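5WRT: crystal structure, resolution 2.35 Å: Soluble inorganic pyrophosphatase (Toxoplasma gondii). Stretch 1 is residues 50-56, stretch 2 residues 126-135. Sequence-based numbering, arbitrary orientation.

Stretch 1 (50-56) VVEIPKN
Stretch 2 126-135: IGSEVLPVGG

How do the two backbones run past each other? Residues 50-53 form a strand that continues from earlier in the chain, and Pro54 to Asn56 leave it as loop; residues 126-135 have no regular helix or strand. The register is antiparallel: CA of Val51 lies 5.1 Å from CA of Gly135, CA of Glu52 5.2 Å from CA of Val133, CA of Pro54 5.5 Å from CA of Leu131, and CA of Lys55 5.3 Å from CA of Val130. Val51 is extended (phi/psi -78/119), Glu52 turns to -101/-47, and Ile53 and Pro54 extend again (-117/113 and -68/154). Asn56 has positive phi (72/34).

What lets an irregular segment bond to the strand? A type II turn from Pro132 to Gly135 presents Gly134 N and Gly135 O to Val51. Val133 (-60/128) and Gly134 (85/0) occupy the central positions, and Gly135 N closes the turn on Pro132 O at 3.0 Å. Val51 N donates to Gly135 O at 2.8 Å, almost straight at 176°, while Gly134 N donates to Val51 O at 2.8 Å and 153°. Both polar backbone groups of Val51 are thereby paired. The backbone angles of Gly134 call for glycine, since a CB would jam against Val133 O; a CB on Gly135 would be crowded by Pro132 O at 3.2 Å.

Which apolar side chains meet? Val51, chi1 t, points toward the second stretch: its CG2 touches Leu131 CD1 at 3.8 Å. Leu131 is m at chi1 and t at chi2. Pro54, with a C-gamma exo ring, also points toward its partners, packing CG against Val133 CG2 at 3.5 Å and CB against Val130 CG1 at 4.1 Å; both valines are t. These hydrocarbon groups have no polar atoms to pair and gain by covering one another from solvent. Two carbonyls also come close: Val51 CG1 sits 3.4 Å from Pro132 O, and Pro54 CB comes within 3.1 Å of Leu131 O, a tight approach of ring to backbone. The CA-to-CB bonds of Glu52 (m, t, chi3 -31°) and Ile53 (m, t) point away, so neither side chain joins this packing.

How does Lys55 extend the contact? Its CA-to-CB bond points toward the second stretch; chi1 to chi3 are t, which extends the chain, and chi4 is p (77°), which turns the terminal NZ. Along the way CD packs 4.0 Å from Val130 CG2 and 3.6 Å from Ser128 O. The terminal NZ makes a weak hydrogen bond to Gly127 O at 3.4 Å, and a water also bridges the two, accepting from Lys55 NZ at 3.0 Å and donating to Gly127 O at 2.6 Å. The ammonium thus meets the carbonyl both directly and through water.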

# COMPACT_ATOMS: atom_id res chain seq x y z
N VAL A 50 -19.56 -1.20 11.35
CA VAL A 50 -18.84 -1.68 12.52
C VAL A 50 -17.35 -1.58 12.20
O VAL A 50 -16.85 -2.28 11.32
CB VAL A 50 -19.24 -3.12 12.88
CG1 VAL A 50 -18.36 -3.65 14.01
CG2 VAL A 50 -20.71 -3.18 13.27
N VAL A 51 -16.66 -0.70 12.91
CA VAL A 51 -15.24 -0.48 12.66
C VAL A 51 -14.46 -1.62 13.31
O VAL A 51 -14.52 -1.81 14.52
CB VAL A 51 -14.79 0.88 13.21
CG1 VAL A 51 -13.30 1.09 12.96
CG2 VAL A 51 -15.61 2.00 12.59
N GLU A 52 -13.72 -2.37 12.49
CA GLU A 52 -12.85 -3.43 12.98
C GLU A 52 -11.39 -3.01 13.03
O GLU A 52 -10.72 -3.23 14.04
CB GLU A 52 -13.00 -4.68 12.10
CG GLU A 52 -14.38 -5.33 12.16
CD GLU A 52 -14.55 -6.44 11.14
OE1 GLU A 52 -13.93 -6.36 10.05
OE2 GLU A 52 -15.30 -7.40 11.42
N ILE A 53 -10.89 -2.40 11.96
CA ILE A 53 -9.49 -2.00 11.88
C ILE A 53 -9.41 -0.48 11.77
O ILE A 53 -9.82 0.09 10.75
CB ILE A 53 -8.78 -2.69 10.71
CG1 ILE A 53 -8.71 -4.20 10.95
CG2 ILE A 53 -7.39 -2.11 10.51
CD1 ILE A 53 -8.22 -4.99 9.76
N PRO A 54 -8.89 0.20 12.79
CA PRO A 54 -8.83 1.67 12.73
C PRO A 54 -7.84 2.15 11.69
O PRO A 54 -6.89 1.46 11.33
CB PRO A 54 -8.37 2.06 14.14
CG PRO A 54 -8.68 0.88 14.99
CD PRO A 54 -8.49 -0.31 14.11
N LYS A 55 -8.09 3.37 11.21
CA LYS A 55 -7.17 4.06 10.33
C LYS A 55 -5.76 4.07 10.92
O LYS A 55 -5.57 4.35 12.11
CB LYS A 55 -7.66 5.50 10.11
CG LYS A 55 -6.72 6.42 9.36
CD LYS A 55 -7.26 7.85 9.37
CE LYS A 55 -6.75 8.67 8.20
NZ LYS A 55 -7.46 8.33 6.93
N ASN A 56 -4.78 3.72 10.08
CA ASN A 56 -3.36 3.75 10.42
C ASN A 56 -2.95 2.65 11.40
O ASN A 56 -2.07 2.86 12.24
CB ASN A 56 -2.94 5.13 10.95
CG ASN A 56 -2.84 6.17 9.86
OD1 ASN A 56 -2.58 5.84 8.70
ND2 ASN A 56 -3.04 7.43 10.22
N ILE A 126 -13.47 6.66 4.55
CA ILE A 126 -12.39 7.48 4.03
C ILE A 126 -12.23 8.78 4.81
O ILE A 126 -11.43 9.64 4.41
CB ILE A 126 -12.58 7.76 2.53
CG1 ILE A 126 -13.80 8.65 2.30
CG2 ILE A 126 -12.74 6.45 1.77
CD1 ILE A 126 -13.96 9.11 0.87
N GLY A 127 -12.95 8.94 5.91
CA GLY A 127 -12.86 10.16 6.69
C GLY A 127 -11.50 10.34 7.34
O GLY A 127 -10.67 9.43 7.42
N SER A 128 -11.27 11.56 7.83
CA SER A 128 -9.97 11.92 8.38
C SER A 128 -9.77 11.40 9.80
O SER A 128 -8.64 11.06 10.17
CB SER A 128 -9.80 13.44 8.37
OG SER A 128 -8.49 13.81 8.73
N GLU A 129 -10.84 11.30 10.59
CA GLU A 129 -10.72 10.96 12.00
C GLU A 129 -10.52 9.46 12.19
O GLU A 129 -11.16 8.64 11.53
CB GLU A 129 -11.97 11.44 12.75
CG GLU A 129 -12.32 10.65 14.00
CD GLU A 129 -13.17 11.44 14.97
OE1 GLU A 129 -13.94 10.83 15.73
OE2 GLU A 129 -13.08 12.69 14.95
N VAL A 130 -9.63 9.11 13.11
CA VAL A 130 -9.40 7.71 13.48
C VAL A 130 -10.54 7.24 14.37
O VAL A 130 -10.84 7.85 15.40
CB VAL A 130 -8.05 7.54 14.18
CG1 VAL A 130 -7.79 6.07 14.49
CG2 VAL A 130 -6.93 8.11 13.33
N LEU A 131 -11.18 6.12 13.97
CA LEU A 131 -12.29 5.52 14.68
C LEU A 131 -11.82 4.32 15.51
O LEU A 131 -10.88 3.62 15.11
CB LEU A 131 -13.37 5.06 13.69
CG LEU A 131 -13.91 6.17 12.78
CD1 LEU A 131 -14.90 5.60 11.77
CD2 LEU A 131 -14.55 7.27 13.62
N PRO A 132 -12.44 4.06 16.65
CA PRO A 132 -11.94 3.00 17.54
C PRO A 132 -12.41 1.62 17.10
O PRO A 132 -13.38 1.46 16.37
CB PRO A 132 -12.54 3.38 18.89
CG PRO A 132 -13.84 4.01 18.53
CD PRO A 132 -13.59 4.77 17.24
N VAL A 133 -11.67 0.61 17.57
CA VAL A 133 -12.09 -0.77 17.38
C VAL A 133 -13.45 -0.97 18.04
O VAL A 133 -13.63 -0.64 19.23
CB VAL A 133 -11.05 -1.74 17.95
CG1 VAL A 133 -11.53 -3.18 17.80
CG2 VAL A 133 -9.71 -1.56 17.27
N GLY A 134 -14.41 -1.50 17.29
CA GLY A 134 -15.74 -1.68 17.81
C GLY A 134 -16.65 -0.48 17.70
O GLY A 134 -17.81 -0.56 18.14
N GLY A 135 -16.17 0.63 17.15
CA GLY A 135 -17.04 1.77 16.91
C GLY A 135 -18.11 1.45 15.89
O GLY A 135 -17.91 0.67 14.95
O HOH W 1 -10.17 6.95 6.92